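PDB 2I5G: amidohydrolase from Pseudomonas aeruginosa, which probably acts as a metal-dependent dipeptidase of the membrane dipeptidase (M19) family, with a TIM-barrel fold. Local coordinates for residues A56-I61 with I88-Q93; K173-Y178 with R320-E325; V210-P215 with D226-A231. The protein carries 2 engineered substitutions. One frame throughout, in Å; residues are numbered along the deposited sequence.

Contact 1 (A56-I61 with I88-Q93)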
ATOM      1  N   ALA A  56       2.604  16.808 -19.061  1.00  9.86           N
ATOM      2  CA  ALA A  56       3.910  17.169 -19.595  1.00  9.62           C
ATOM      3  C   ALA A  56       4.220  16.361 -20.854  1.00  8.83           C
ATOM      4  O   ALA A  56       4.831  16.873 -21.791  1.00  9.37           O
ATOM      5  CB  ALA A  56       4.983  16.935 -18.544  1.00  3.82           C
ATOM      6  N   SER A  57       3.794  15.103 -20.873  1.00  5.48           N
ATOM      7  CA  SER A  57       4.023  14.233 -22.021  1.00  5.42           C
ATOM      8  C   SER A  57       3.207  14.695 -23.231  1.00  6.23           C
ATOM      9  O   SER A  57       3.740  14.845 -24.325  1.00  6.66           O
ATOM     10  CB  SER A  57       3.658  12.787 -21.665  1.00  6.54           C
ATOM     11  OG  SER A  57       4.474  12.290 -20.615  1.00  5.45           O
ATOM     12  N   ASN A  58       1.912  14.916 -23.029  1.00 14.47           N
ATOM     13  CA  ASN A  58       1.043  15.368 -24.104  1.00 15.61           C
ATOM     14  C   ASN A  58       1.581  16.647 -24.741  1.00 17.67           C
ATOM     15  O   ASN A  58       1.331  16.913 -25.916  1.00 18.99           O
ATOM     16  CB  ASN A  58      -0.366  15.639 -23.573  1.00  7.57           C
ATOM     17  CG  ASN A  58      -1.099  14.377 -23.180  1.00  7.56           C
ATOM     18  OD1 ASN A  58      -2.172  14.435 -22.577  1.00  6.77           O
ATOM     19  ND2 ASN A  58      -0.529  13.226 -23.529  1.00  6.85           N
ATOM     20  N   LYS A  59       2.311  17.444 -23.966  1.00 13.64           N
ATOM     21  CA  LYS A  59       2.860  18.685 -24.496  1.00 14.39           C
ATOM     22  C   LYS A  59       4.051  18.445 -25.423  1.00 13.95           C
ATOM     23  O   LYS A  59       4.168  19.074 -26.478  1.00 13.12           O
ATOM     24  CB  LYS A  59       3.275  19.619 -23.360  1.00 19.08           C
ATOM     25  CG  LYS A  59       3.754  20.969 -23.859  1.00 18.79           C
ATOM     26  CD  LYS A  59       4.209  21.871 -22.730  1.00 20.91           C
ATOM     27  CE  LYS A  59       4.720  23.174 -23.295  1.00 21.16           C
ATOM     28  NZ  LYS A  59       3.687  23.787 -24.172  1.00 25.32           N
ATOM     29  N   LEU A  60       4.944  17.545 -25.032  1.00 18.28           N
ATOM     30  CA  LEU A  60       6.094  17.253 -25.871  1.00 19.09           C
ATOM     31  C   LEU A  60       5.627  16.664 -27.192  1.00 19.07           C
ATOM     32  O   LEU A  60       6.151  17.008 -28.252  1.00 20.95           O
ATOM     33  CB  LEU A  60       7.041  16.287 -25.164  1.00 17.33           C
ATOM     34  CG  LEU A  60       7.965  17.003 -24.179  1.00 19.23           C
ATOM     35  CD1 LEU A  60       8.548  16.023 -23.178  1.00 19.13           C
ATOM     36  CD2 LEU A  60       9.060  17.708 -24.972  1.00 17.87           C
ATOM     37  N   ILE A  61       4.632  15.789 -27.134  1.00 12.30           N
ATOM     38  CA  ILE A  61       4.107  15.184 -28.343  1.00 11.98           C
ATOM     39  C   ILE A  61       3.498  16.283 -29.198  1.00 14.19           C
ATOM     40  O   ILE A  61       3.829  16.427 -30.372  1.00 16.50           O
ATOM     41  CB  ILE A  61       3.025  14.130 -28.016  1.00  5.18           C
ATOM     42  CG1 ILE A  61       3.670  12.924 -27.318  1.00  1.91           C
ATOM     43  CG2 ILE A  61       2.281  13.732 -29.290  1.00  3.12           C
ATOM     44  CD1 ILE A  61       2.705  11.802 -26.998  1.00  1.28           C
ATOM     45  N   ILE A  88       3.553   6.565 -29.578  1.00 11.21           N
ATOM     46  CA  ILE A  88       3.899   6.546 -28.165  1.00  9.46           C
ATOM     47  C   ILE A  88       2.741   6.054 -27.316  1.00  7.21           C
ATOM     48  O   ILE A  88       1.673   6.659 -27.280  1.00  5.21           O
ATOM     49  CB  ILE A  88       4.362   7.942 -27.699  1.00  6.20           C
ATOM     50  CG1 ILE A  88       5.729   8.236 -28.321  1.00  7.04           C
ATOM     51  CG2 ILE A  88       4.445   8.009 -26.176  1.00  5.14           C
ATOM     52  CD1 ILE A  88       6.292   9.579 -27.951  1.00 12.30           C
ATOM     53  N   LEU A  89       2.975   4.931 -26.646  1.00  9.89           N
ATOM     54  CA  LEU A  89       1.983   4.299 -25.789  1.00  9.31           C
ATOM     55  C   LEU A  89       2.345   4.511 -24.317  1.00  9.26           C
ATOM     56  O   LEU A  89       3.363   4.010 -23.834  1.00 10.47           O
ATOM     57  CB  LEU A  89       1.911   2.803 -26.126  1.00  9.00           C
ATOM     58  CG  LEU A  89       1.302   1.818 -25.119  1.00 10.54           C
ATOM     59  CD1 LEU A  89      -0.067   2.307 -24.699  1.00 10.01           C
ATOM     60  CD2 LEU A  89       1.222   0.413 -25.732  1.00  9.47           C
ATOM     61  N   TYR A  90       1.503   5.257 -23.606  1.00  6.06           N
ATOM     62  CA  TYR A  90       1.743   5.547 -22.195  1.00  5.62           C
ATOM     63  C   TYR A  90       1.664   4.341 -21.285  1.00  6.31           C
ATOM     64  O   TYR A  90       0.702   3.565 -21.352  1.00  6.58           O
ATOM     65  CB  TYR A  90       0.750   6.588 -21.677  1.00  4.71           C
ATOM     66  CG  TYR A  90       0.941   7.961 -22.258  1.00  5.58           C
ATOM     67  CD1 TYR A  90       2.164   8.338 -22.822  1.00  4.06           C
ATOM     68  CD2 TYR A  90      -0.082   8.905 -22.198  1.00  5.56           C
ATOM     69  CE1 TYR A  90       2.362   9.621 -23.303  1.00  4.96           C
ATOM     70  CE2 TYR A  90       0.104  10.196 -22.679  1.00  5.81           C
ATOM     71  CZ  TYR A  90       1.330  10.548 -23.227  1.00  7.06           C
ATOM     72  OH  TYR A  90       1.527  11.829 -23.682  1.00  7.41           O
ATOM     73  N   GLY A  91       2.663   4.209 -20.411  1.00  4.60           N
ATOM     74  CA  GLY A  91       2.688   3.105 -19.471  1.00  5.66           C
ATOM     75  C   GLY A  91       3.076   3.499 -18.054  1.00  6.09           C
ATOM     76  O   GLY A  91       3.753   4.513 -17.835  1.00  5.55           O
ATOM     77  N   PHE A  92       2.624   2.702 -17.088  1.00  6.19           N
ATOM     78  CA  PHE A  92       2.948   2.920 -15.677  1.00  8.29           C
ATOM     79  C   PHE A  92       3.770   1.724 -15.230  1.00 10.91           C
ATOM     80  O   PHE A  92       3.478   0.585 -15.605  1.00 12.50           O
ATOM     81  CB  PHE A  92       1.697   2.936 -14.789  1.00 11.26           C
ATOM     82  CG  PHE A  92       0.775   4.090 -15.020  1.00 10.13           C
ATOM     83  CD1 PHE A  92       1.075   5.085 -15.941  1.00  9.53           C
ATOM     84  CD2 PHE A  92      -0.395   4.196 -14.276  1.00  8.53           C
ATOM     85  CE1 PHE A  92       0.223   6.166 -16.113  1.00  9.39           C
ATOM     86  CE2 PHE A  92      -1.252   5.273 -14.440  1.00  8.93           C
ATOM     87  CZ  PHE A  92      -0.944   6.259 -15.359  1.00  9.84           C
ATOM     88  N   GLN A  93       4.795   1.962 -14.430  1.00 11.12           N
ATOM     89  CA  GLN A  93       5.573   0.848 -13.934  1.00 11.88           C
ATOM     90  C   GLN A  93       5.164   0.587 -12.489  1.00 12.20           C
ATOM     91  O   GLN A  93       5.868  -0.078 -11.731  1.00 13.38           O
ATOM     92  CB  GLN A  93       7.067   1.139 -14.046  1.00 18.07           C
ATOM     93  CG  GLN A  93       7.597   0.940 -15.455  1.00 20.55           C
ATOM     94  CD  GLN A  93       9.053   0.504 -15.481  1.00 24.51           C
ATOM     95  OE1 GLN A  93       9.424  -0.516 -14.884  1.00 25.76           O
ATOM     96  NE2 GLN A  93       9.886   1.272 -16.181  1.00 24.98           N
TER
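Tyr90 extends its phenol end from strand 86-92 onto helix 47-63, where it overlaps Ser57, Asn58 and Ile61. Its CG lies anti to the carbonyl carbon (chi1 -68°), and the side chain reaches from the strand to the helix, whose axes are 11.3 Å apart at closest approach. Ser57 comes up with its carbon, CB, 3.6 Å from Tyr90 CZ; its hydroxyl turns back to Asn53 O, one turn earlier in the same helix. Asn58 meets the ring at the edge: ND2 lies in the ring plane, with amide and ring planes 20° apart. The ND2 to OH pair is modelled as a hydrogen bond, but one so short and bent that its details are doubtful. From the next turn of the helix Ile61 reaches Tyr90 tip to tip, with CD1 4.2 Å from Tyr90 CZ. The same CD1 lies 4.3 Å from Ile88 CG2, so it touches both strand residues that face the helix. Val68 and Pro70 of the neighbouring strand continue this apolar layer beside Ile61. Helix and strand run nearly antiparallel, at 166°, as expected where an outer helix covers the strands of a TIM barrel.

Contact 2 (K173-Y178 with R320-E325); sequences KKPVCY and RDVWGE
Lys174 and Pro175 meet Asp321 and Val322 where the last helix of the chain, 304-323, ends beside the strand 177-181 of the TIM barrel. Lys174 and Pro175 precede that strand, so the contact belongs to the N-terminal end of the barrel strands, the side away from the usual active-site end of this fold.

The polar part is made by one ammonium group and one aspartate. Lys174 bends at chi2 (-66°), which turns CD toward Asp321, and the remaining carbons run on extended. NZ then forms a salt bridge with Asp321 OD1 at 3.2 Å, meeting this oxygen nearly along its C-O axis. It also donates to the backbone oxygen of the same residue, with Lys174 NZ 2.8 Å from Asp321 O. A positive charge beside a carbonyl of the last helical turn should be favoured by the negative end of the helix dipole.

Van der Waals packing adds to this. The Pro175 ring crosses the Asp321 side chain at about a right angle, bringing CG to 3.8 Å from Asp321 OD2. The neighbouring ring carbon, Pro175 CD, makes an apolar contact 4.0 Å from Val322 CG1, and this methyl also faces the Pro175 carbonyl oxygen. Val318, a turn earlier in the helix, adds to the packing on Pro175, and Trp315 touches Cys177 further along the strand.

Backbone bonding completes the helix end. Gly324 leaves the helix with positive phi, and its N is 3.3 Å from Asp321 O, which thus accepts two donors. Lys174 NZ stands 42° out of the carbonyl plane of Asp321, and Gly324 N approaches the oxygen from the opposite face.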
ATOM      1  N   LYS A 173      -8.165 -12.335 -17.185  1.00 25.42           N
ATOM      2  CA  LYS A 173      -8.850 -13.051 -18.257  1.00 24.16           C
ATOM      3  C   LYS A 173      -8.277 -12.621 -19.599  1.00 22.83           C
ATOM      4  O   LYS A 173      -8.756 -13.015 -20.663  1.00 22.82           O
ATOM      5  CB  LYS A 173     -10.349 -12.758 -18.196  1.00 17.66           C
ATOM      6  CG  LYS A 173     -10.993 -13.308 -16.940  1.00 17.42           C
ATOM      7  CD  LYS A 173     -12.398 -12.808 -16.750  1.00 17.64           C
ATOM      8  CE  LYS A 173     -12.960 -13.382 -15.471  1.00 18.90           C
ATOM      9  NZ  LYS A 173     -14.295 -12.828 -15.154  1.00 21.43           N
ATOM     10  N   LYS A 174      -7.241 -11.797 -19.523  1.00 20.38           N
ATOM     11  CA  LYS A 174      -6.558 -11.287 -20.696  1.00 18.02           C
ATOM     12  C   LYS A 174      -5.074 -11.492 -20.459  1.00 16.28           C
ATOM     13  O   LYS A 174      -4.594 -11.374 -19.329  1.00 16.71           O
ATOM     14  CB  LYS A 174      -6.850  -9.797 -20.883  1.00 20.53           C
ATOM     15  CG  LYS A 174      -8.238  -9.482 -21.413  1.00 21.72           C
ATOM     16  CD  LYS A 174      -8.420  -9.994 -22.837  1.00 19.95           C
ATOM     17  CE  LYS A 174      -9.652  -9.369 -23.467  1.00 19.69           C
ATOM     18  NZ  LYS A 174      -9.832  -9.733 -24.904  1.00 23.12           N
ATOM     19  N   PRO A 175      -4.325 -11.799 -21.525  1.00 11.87           N
ATOM     20  CA  PRO A 175      -2.885 -12.022 -21.413  1.00 11.67           C
ATOM     21  C   PRO A 175      -2.179 -10.934 -20.610  1.00 11.63           C
ATOM     22  O   PRO A 175      -2.525  -9.758 -20.708  1.00 12.91           O
ATOM     23  CB  PRO A 175      -2.432 -12.040 -22.870  1.00 10.89           C
ATOM     24  CG  PRO A 175      -3.623 -12.592 -23.582  1.00 10.77           C
ATOM     25  CD  PRO A 175      -4.758 -11.851 -22.932  1.00 12.14           C
ATOM     26  N   VAL A 176      -1.208 -11.333 -19.797  1.00 14.36           N
ATOM     27  CA  VAL A 176      -0.421 -10.377 -19.026  1.00 14.69           C
ATOM     28  C   VAL A 176       0.995 -10.455 -19.594  1.00 14.88           C
ATOM     29  O   VAL A 176       1.262 -11.259 -20.492  1.00 14.68           O
ATOM     30  CB  VAL A 176      -0.409 -10.712 -17.526  1.00 13.31           C
ATOM     31  CG1 VAL A 176      -1.831 -10.626 -16.971  1.00 13.19           C
ATOM     32  CG2 VAL A 176       0.177 -12.088 -17.306  1.00 14.02           C
ATOM     33  N   CYS A 177       1.911  -9.644 -19.085  1.00 22.07           N
ATOM     34  CA  CYS A 177       3.252  -9.675 -19.647  1.00 23.14           C
ATOM     35  C   CYS A 177       4.364  -9.276 -18.701  1.00 24.94           C
ATOM     36  O   CYS A 177       4.124  -8.732 -17.620  1.00 23.64           O
ATOM     37  CB  CYS A 177       3.313  -8.735 -20.848  1.00 18.08           C
ATOM     38  SG  CYS A 177       3.126  -6.973 -20.370  1.00 19.31           S
ATOM     39  N   TYR A 178       5.584  -9.577 -19.136  1.00 31.94           N
ATOM     40  CA  TYR A 178       6.805  -9.197 -18.440  1.00 32.39           C
ATOM     41  C   TYR A 178       7.432  -8.323 -19.521  1.00 33.33           C
ATOM     42  O   TYR A 178       8.340  -8.760 -20.230  1.00 36.09           O
ATOM     43  CB  TYR A 178       7.724 -10.391 -18.173  1.00 19.45           C
ATOM     44  CG  TYR A 178       7.297 -11.321 -17.058  1.00 19.50           C
ATOM     45  CD1 TYR A 178       6.830 -10.823 -15.842  1.00 18.94           C
ATOM     46  CD2 TYR A 178       7.398 -12.705 -17.209  1.00 19.07           C
ATOM     47  CE1 TYR A 178       6.472 -11.681 -14.801  1.00 17.99           C
ATOM     48  CE2 TYR A 178       7.046 -13.571 -16.178  1.00 18.86           C
ATOM     49  CZ  TYR A 178       6.584 -13.053 -14.977  1.00 19.69           C
ATOM     50  OH  TYR A 178       6.240 -13.910 -13.957  1.00 17.49           O
ATOM     51  N   ARG A 320      -3.662  -6.170 -29.212  1.00 10.01           N
ATOM     52  CA  ARG A 320      -4.931  -6.203 -29.922  1.00 11.71           C
ATOM     53  C   ARG A 320      -5.890  -7.049 -29.095  1.00 11.84           C
ATOM     54  O   ARG A 320      -7.066  -6.710 -28.924  1.00 10.26           O
ATOM     55  CB  ARG A 320      -4.742  -6.820 -31.309  1.00 34.24           C
ATOM     56  CG  ARG A 320      -5.998  -6.849 -32.163  1.00 40.10           C
ATOM     57  CD  ARG A 320      -5.735  -7.581 -33.477  1.00 45.99           C
ATOM     58  NE  ARG A 320      -4.758  -6.887 -34.317  1.00 50.78           N
ATOM     59  CZ  ARG A 320      -4.999  -5.747 -34.962  1.00 52.87           C
ATOM     60  NH1 ARG A 320      -6.192  -5.169 -34.866  1.00 52.99           N
ATOM     61  NH2 ARG A 320      -4.050  -5.181 -35.701  1.00 51.57           N
ATOM     62  N   ASP A 321      -5.364  -8.152 -28.574  1.00 20.61           N
ATOM     63  CA  ASP A 321      -6.148  -9.060 -27.752  1.00 21.07           C
ATOM     64  C   ASP A 321      -6.657  -8.324 -26.516  1.00 20.93           C
ATOM     65  O   ASP A 321      -7.860  -8.246 -26.285  1.00 22.06           O
ATOM     66  CB  ASP A 321      -5.289 -10.245 -27.303  1.00 25.12           C
ATOM     67  CG  ASP A 321      -6.115 -11.384 -26.720  1.00 27.57           C
ATOM     68  OD1 ASP A 321      -7.199 -11.123 -26.158  1.00 26.61           O
ATOM     69  OD2 ASP A 321      -5.668 -12.548 -26.816  1.00 29.33           O
ATOM     70  N   VAL A 322      -5.730  -7.770 -25.738  1.00 12.42           N
ATOM     71  CA  VAL A 322      -6.072  -7.071 -24.500  1.00 12.26           C
ATOM     72  C   VAL A 322      -6.944  -5.816 -24.618  1.00 11.72           C
ATOM     73  O   VAL A 322      -7.759  -5.559 -23.740  1.00 12.08           O
ATOM     74  CB  VAL A 322      -4.802  -6.709 -23.711  1.00 38.26           C
ATOM     75  CG1 VAL A 322      -4.007  -7.972 -23.405  1.00 37.20           C
ATOM     76  CG2 VAL A 322      -3.967  -5.729 -24.501  1.00 38.69           C
ATOM     77  N   TRP A 323      -6.785  -5.027 -25.678  1.00  8.51           N
ATOM     78  CA  TRP A 323      -7.611  -3.832 -25.827  1.00  8.61           C
ATOM     79  C   TRP A 323      -8.899  -4.093 -26.598  1.00  9.05           C
ATOM     80  O   TRP A 323      -9.734  -3.200 -26.709  1.00  8.86           O
ATOM     81  CB  TRP A 323      -6.857  -2.719 -26.555  1.00 11.88           C
ATOM     82  CG  TRP A 323      -5.591  -2.269 -25.927  1.00 13.95           C
ATOM     83  CD1 TRP A 323      -5.240  -2.379 -24.614  1.00 14.15           C
ATOM     84  CD2 TRP A 323      -4.509  -1.587 -26.576  1.00 15.26           C
ATOM     85  NE1 TRP A 323      -4.008  -1.809 -24.401  1.00 14.86           N
ATOM     86  CE2 TRP A 323      -3.537  -1.313 -25.589  1.00 16.42           C
ATOM     87  CE3 TRP A 323      -4.268  -1.177 -27.896  1.00 15.29           C
ATOM     88  CZ2 TRP A 323      -2.339  -0.647 -25.879  1.00 17.19           C
ATOM     89  CZ3 TRP A 323      -3.081  -0.516 -28.184  1.00 15.44           C
ATOM     90  CH2 TRP A 323      -2.131  -0.257 -27.178  1.00 16.98           C
ATOM     91  N   GLY A 324      -9.061  -5.306 -27.131  1.00 23.02           N
ATOM     92  CA  GLY A 324     -10.247  -5.621 -27.916  1.00 22.31           C
ATOM     93  C   GLY A 324     -10.215  -4.715 -29.136  1.00 22.66           C
ATOM     94  O   GLY A 324     -10.908  -4.914 -30.133  1.00 22.25           O
ATOM     95  N   GLU A 325      -9.359  -3.706 -29.030  1.00 44.33           N
ATOM     96  CA  GLU A 325      -9.138  -2.685 -30.042  1.00 43.62           C
ATOM     97  C   GLU A 325      -7.916  -3.105 -30.860  1.00 43.97           C
ATOM     98  O   GLU A 325      -7.949  -4.249 -31.374  1.00 38.42           O
ATOM     99  CB  GLU A 325      -8.871  -1.340 -29.346  1.00 60.32           C
ATOM    100  CG  GLU A 325      -8.589  -0.205 -30.289  1.00 60.32           C
ATOM    101  CD  GLU A 325      -9.704   0.811 -30.332  1.00 60.32           C
ATOM    102  OE1 GLU A 325      -9.659   1.800 -29.553  1.00 60.32           O
ATOM    103  OE2 GLU A 325     -10.637   0.611 -31.146  1.00 60.32           O
ATOM    104  OXT GLU A 325      -6.951  -2.295 -30.962  1.00 38.42           O
TER

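Contact 3 (V210-P215 with D226-A231)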
ATOM      1  N   VAL A 210      11.900  -9.396 -23.806  1.00 10.75           N
ATOM      2  CA  VAL A 210      13.252  -9.549 -23.278  1.00 10.86           C
ATOM      3  C   VAL A 210      13.961  -8.205 -23.244  1.00 13.30           C
ATOM      4  O   VAL A 210      13.918  -7.448 -24.213  1.00 12.38           O
ATOM      5  CB  VAL A 210      14.079 -10.528 -24.128  1.00  2.48           C
ATOM      6  CG1 VAL A 210      15.407 -10.797 -23.463  1.00  1.15           C
ATOM      7  CG2 VAL A 210      13.314 -11.822 -24.315  1.00  2.07           C
ATOM      8  N   THR A 211      14.609  -7.916 -22.119  1.00 17.98           N
ATOM      9  CA  THR A 211      15.324  -6.658 -21.931  1.00 20.18           C
ATOM     10  C   THR A 211      16.834  -6.828 -22.088  1.00 21.96           C
ATOM     11  O   THR A 211      17.328  -7.943 -22.248  1.00 21.16           O
ATOM     12  CB  THR A 211      15.038  -6.064 -20.537  1.00 22.96           C
ATOM     13  OG1 THR A 211      15.562  -4.733 -20.470  1.00 24.37           O
ATOM     14  CG2 THR A 211      15.688  -6.916 -19.445  1.00 21.46           C
HETATM   15  N   MSE A 212      17.559  -5.714 -22.022  1.00 23.34           N
HETATM   16  CA  MSE A 212      19.014  -5.723 -22.174  1.00 26.32           C
HETATM   17  C   MSE A 212      19.754  -4.936 -21.089  1.00 23.69           C
HETATM   18  O   MSE A 212      20.901  -4.537 -21.283  1.00 23.13           O
HETATM   19  CB  MSE A 212      19.387  -5.151 -23.539  1.00 71.13           C
HETATM   20  CG  MSE A 212      18.828  -3.762 -23.775  1.00 80.73           C
HETATM   21 SE   MSE A 212      19.520  -2.912 -25.358  1.00 96.39          SE
HETATM   22  CE  MSE A 212      18.111  -3.362 -26.588  1.00 90.88           C
ATOM     23  N   PHE A 213      19.110  -4.723 -19.949  1.00 19.52           N
ATOM     24  CA  PHE A 213      19.742  -3.971 -18.873  1.00 18.46           C
ATOM     25  C   PHE A 213      21.012  -4.647 -18.363  1.00 18.76           C
ATOM     26  O   PHE A 213      20.966  -5.754 -17.826  1.00 18.55           O
ATOM     27  CB  PHE A 213      18.770  -3.774 -17.720  1.00 22.92           C
ATOM     28  CG  PHE A 213      19.075  -2.574 -16.892  1.00 23.27           C
ATOM     29  CD1 PHE A 213      19.014  -1.303 -17.454  1.00 24.61           C
ATOM     30  CD2 PHE A 213      19.432  -2.704 -15.557  1.00 23.88           C
ATOM     31  CE1 PHE A 213      19.309  -0.175 -16.696  1.00 26.48           C
ATOM     32  CE2 PHE A 213      19.729  -1.584 -14.789  1.00 25.26           C
ATOM     33  CZ  PHE A 213      19.668  -0.317 -15.356  1.00 25.47           C
ATOM     34  N   ALA A 214      22.138  -3.958 -18.524  1.00 18.93           N
ATOM     35  CA  ALA A 214      23.449  -4.463 -18.119  1.00 18.12           C
ATOM     36  C   ALA A 214      23.456  -5.292 -16.835  1.00 18.22           C
ATOM     37  O   ALA A 214      23.805  -6.475 -16.853  1.00 18.74           O
ATOM     38  CB  ALA A 214      24.434  -3.302 -17.999  1.00 24.36           C
ATOM     39  N   PRO A 215      23.067  -4.683 -15.703  1.00 20.51           N
ATOM     40  CA  PRO A 215      23.032  -5.364 -14.404  1.00 20.25           C
ATOM     41  C   PRO A 215      22.477  -6.788 -14.419  1.00 20.57           C
ATOM     42  O   PRO A 215      22.985  -7.664 -13.709  1.00 21.87           O
ATOM     43  CB  PRO A 215      22.169  -4.430 -13.560  1.00 34.12           C
ATOM     44  CG  PRO A 215      22.534  -3.091 -14.090  1.00 35.32           C
ATOM     45  CD  PRO A 215      22.524  -3.317 -15.585  1.00 34.98           C
ATOM     46  N   ASP A 226      25.232  -9.319 -29.400  1.00 18.35           N
ATOM     47  CA  ASP A 226      25.057 -10.771 -29.530  1.00 19.34           C
ATOM     48  C   ASP A 226      24.624 -11.453 -28.239  1.00 18.54           C
ATOM     49  O   ASP A 226      23.860 -12.413 -28.269  1.00 18.99           O
ATOM     50  CB  ASP A 226      26.355 -11.420 -30.009  1.00 36.98           C
ATOM     51  CG  ASP A 226      26.616 -11.183 -31.477  1.00 40.50           C
ATOM     52  OD1 ASP A 226      25.920 -11.803 -32.306  1.00 41.77           O
ATOM     53  OD2 ASP A 226      27.511 -10.372 -31.801  1.00 42.44           O
ATOM     54  N   ASP A 227      25.124 -10.970 -27.108  1.00 18.42           N
ATOM     55  CA  ASP A 227      24.763 -11.545 -25.819  1.00 18.48           C
ATOM     56  C   ASP A 227      23.283 -11.312 -25.561  1.00 17.78           C
ATOM     57  O   ASP A 227      22.647 -12.041 -24.803  1.00 18.60           O
ATOM     58  CB  ASP A 227      25.595 -10.910 -24.704  1.00 23.12           C
ATOM     59  CG  ASP A 227      27.053 -11.322 -24.763  1.00 26.15           C
ATOM     60  OD1 ASP A 227      27.340 -12.525 -24.580  1.00 28.24           O
ATOM     61  OD2 ASP A 227      27.911 -10.446 -24.997  1.00 27.25           O
ATOM     62  N   TYR A 228      22.742 -10.286 -26.204  1.00 13.07           N
ATOM     63  CA  TYR A 228      21.333  -9.944 -26.068  1.00 11.92           C
ATOM     64  C   TYR A 228      20.521 -10.940 -26.900  1.00 12.01           C
ATOM     65  O   TYR A 228      19.541 -11.509 -26.420  1.00 12.00           O
ATOM     66  CB  TYR A 228      21.120  -8.506 -26.547  1.00 11.27           C
ATOM     67  CG  TYR A 228      19.717  -7.964 -26.413  1.00  9.05           C
ATOM     68  CD1 TYR A 228      18.898  -8.331 -25.342  1.00  6.92           C
ATOM     69  CD2 TYR A 228      19.233  -7.017 -27.319  1.00  7.33           C
ATOM     70  CE1 TYR A 228      17.635  -7.762 -25.173  1.00  6.05           C
ATOM     71  CE2 TYR A 228      17.976  -6.442 -27.159  1.00  7.44           C
ATOM     72  CZ  TYR A 228      17.183  -6.815 -26.081  1.00  6.45           C
ATOM     73  OH  TYR A 228      15.959  -6.211 -25.897  1.00  8.07           O
ATOM     74  N   ALA A 229      20.938 -11.158 -28.141  1.00 15.09           N
ATOM     75  CA  ALA A 229      20.251 -12.113 -29.002  1.00 15.63           C
ATOM     76  C   ALA A 229      20.277 -13.474 -28.312  1.00 16.80           C
ATOM     77  O   ALA A 229      19.312 -14.229 -28.374  1.00 18.05           O
ATOM     78  CB  ALA A 229      20.948 -12.203 -30.348  1.00  6.73           C
ATOM     79  N   GLU A 230      21.389 -13.780 -27.652  1.00 17.17           N
ATOM     80  CA  GLU A 230      21.536 -15.046 -26.943  1.00 17.78           C
ATOM     81  C   GLU A 230      20.417 -15.209 -25.920  1.00 17.17           C
ATOM     82  O   GLU A 230      19.776 -16.260 -25.838  1.00 16.81           O
ATOM     83  CB  GLU A 230      22.889 -15.096 -26.232  1.00 38.19           C
ATOM     84  CG  GLU A 230      23.061 -16.273 -25.282  1.00 40.61           C
ATOM     85  CD  GLU A 230      24.420 -16.286 -24.593  1.00 45.36           C
ATOM     86  OE1 GLU A 230      24.622 -17.125 -23.685  1.00 44.20           O
ATOM     87  OE2 GLU A 230      25.289 -15.463 -24.957  1.00 48.98           O
ATOM     88  N   ALA A 231      20.185 -14.161 -25.138  1.00 18.19           N
ATOM     89  CA  ALA A 231      19.145 -14.205 -24.124  1.00 16.78           C
ATOM     90  C   ALA A 231      17.769 -14.272 -24.782  1.00 16.57           C
ATOM     91  O   ALA A 231      16.874 -14.951 -24.289  1.00 17.72           O
ATOM     92  CB  ALA A 231      19.246 -12.982 -23.209  1.00  3.29           C
TER
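Tyr228 of helix 225-239 lies with its ring against Val210, Thr211 and Met212, which bring backbone to its edge and a side chain to its face. This is the tight part of the contact. With CG anti to the backbone N (chi1 -177°) the ring leaves the helix toward the loop, and the phenol OH donates to the carbonyl oxygen of Val210, 2.9 Å from OH to O, from a position 38° above the carbonyl plane. The carbonyl oxygen of Thr211 also faces the ring edge, on the CE1 side, whereas the Thr211 hydroxyl is held elsewhere, by Thr248 O. Over one face sits Met212, a selenomethionine. Its CB makes a CH-pi contact 3.6 Å from the centroid of the Tyr228 ring and 15° off the normal, and SE adds an oblique Met-aromatic contact at 4.7 Å from that centroid. The modelled position of the terminal methyl, CE, is doubtful. Segment 210-215 leaves the C-terminal end of barrel strand 207-210, and helix 225-239 follows it in the chain, so Tyr228 ties the strand-to-helix loop of one beta-alpha unit back to its own helix. Packing is looser beside the ring. Val210 and Tyr228 slide past each other in opposite directions, with Val210 CG1 4.1 Å from Tyr228 CE1. The same methyl approaches Ala231 CB only to 4.4 Å; Ile232 and Val235, further along the helix, also touch Val210. Away from this buried strip the helix carries the partly exposed Asp226, Asp227 and Glu230, of which Asp226 forms a salt bridge with Arg300.

Overall arrangement
From the N terminus, contact 1 closes first: helix 47-63 returns, by way of strand 68-70 and helix 74-82, to strand 86-92. Contact 2 opens later, at residues 173-178, and closes only with the C-terminal residues 320-325, a loop that spans nearly half the chain. Contact 3, a short local closure between 210-215 and 226-231, falls entirely within that span. Contact 1 thus joins an outer helix to a barrel strand, contact 2 brings the last helix to the start of strand 177-181, and contact 3 secures a loop beyond strand 207-210. Contacts 1 and 2 touch through Leu89 CD2 and Trp323 CH2, 3.7 Å apart; contact 3 lies across the chain's centre from both.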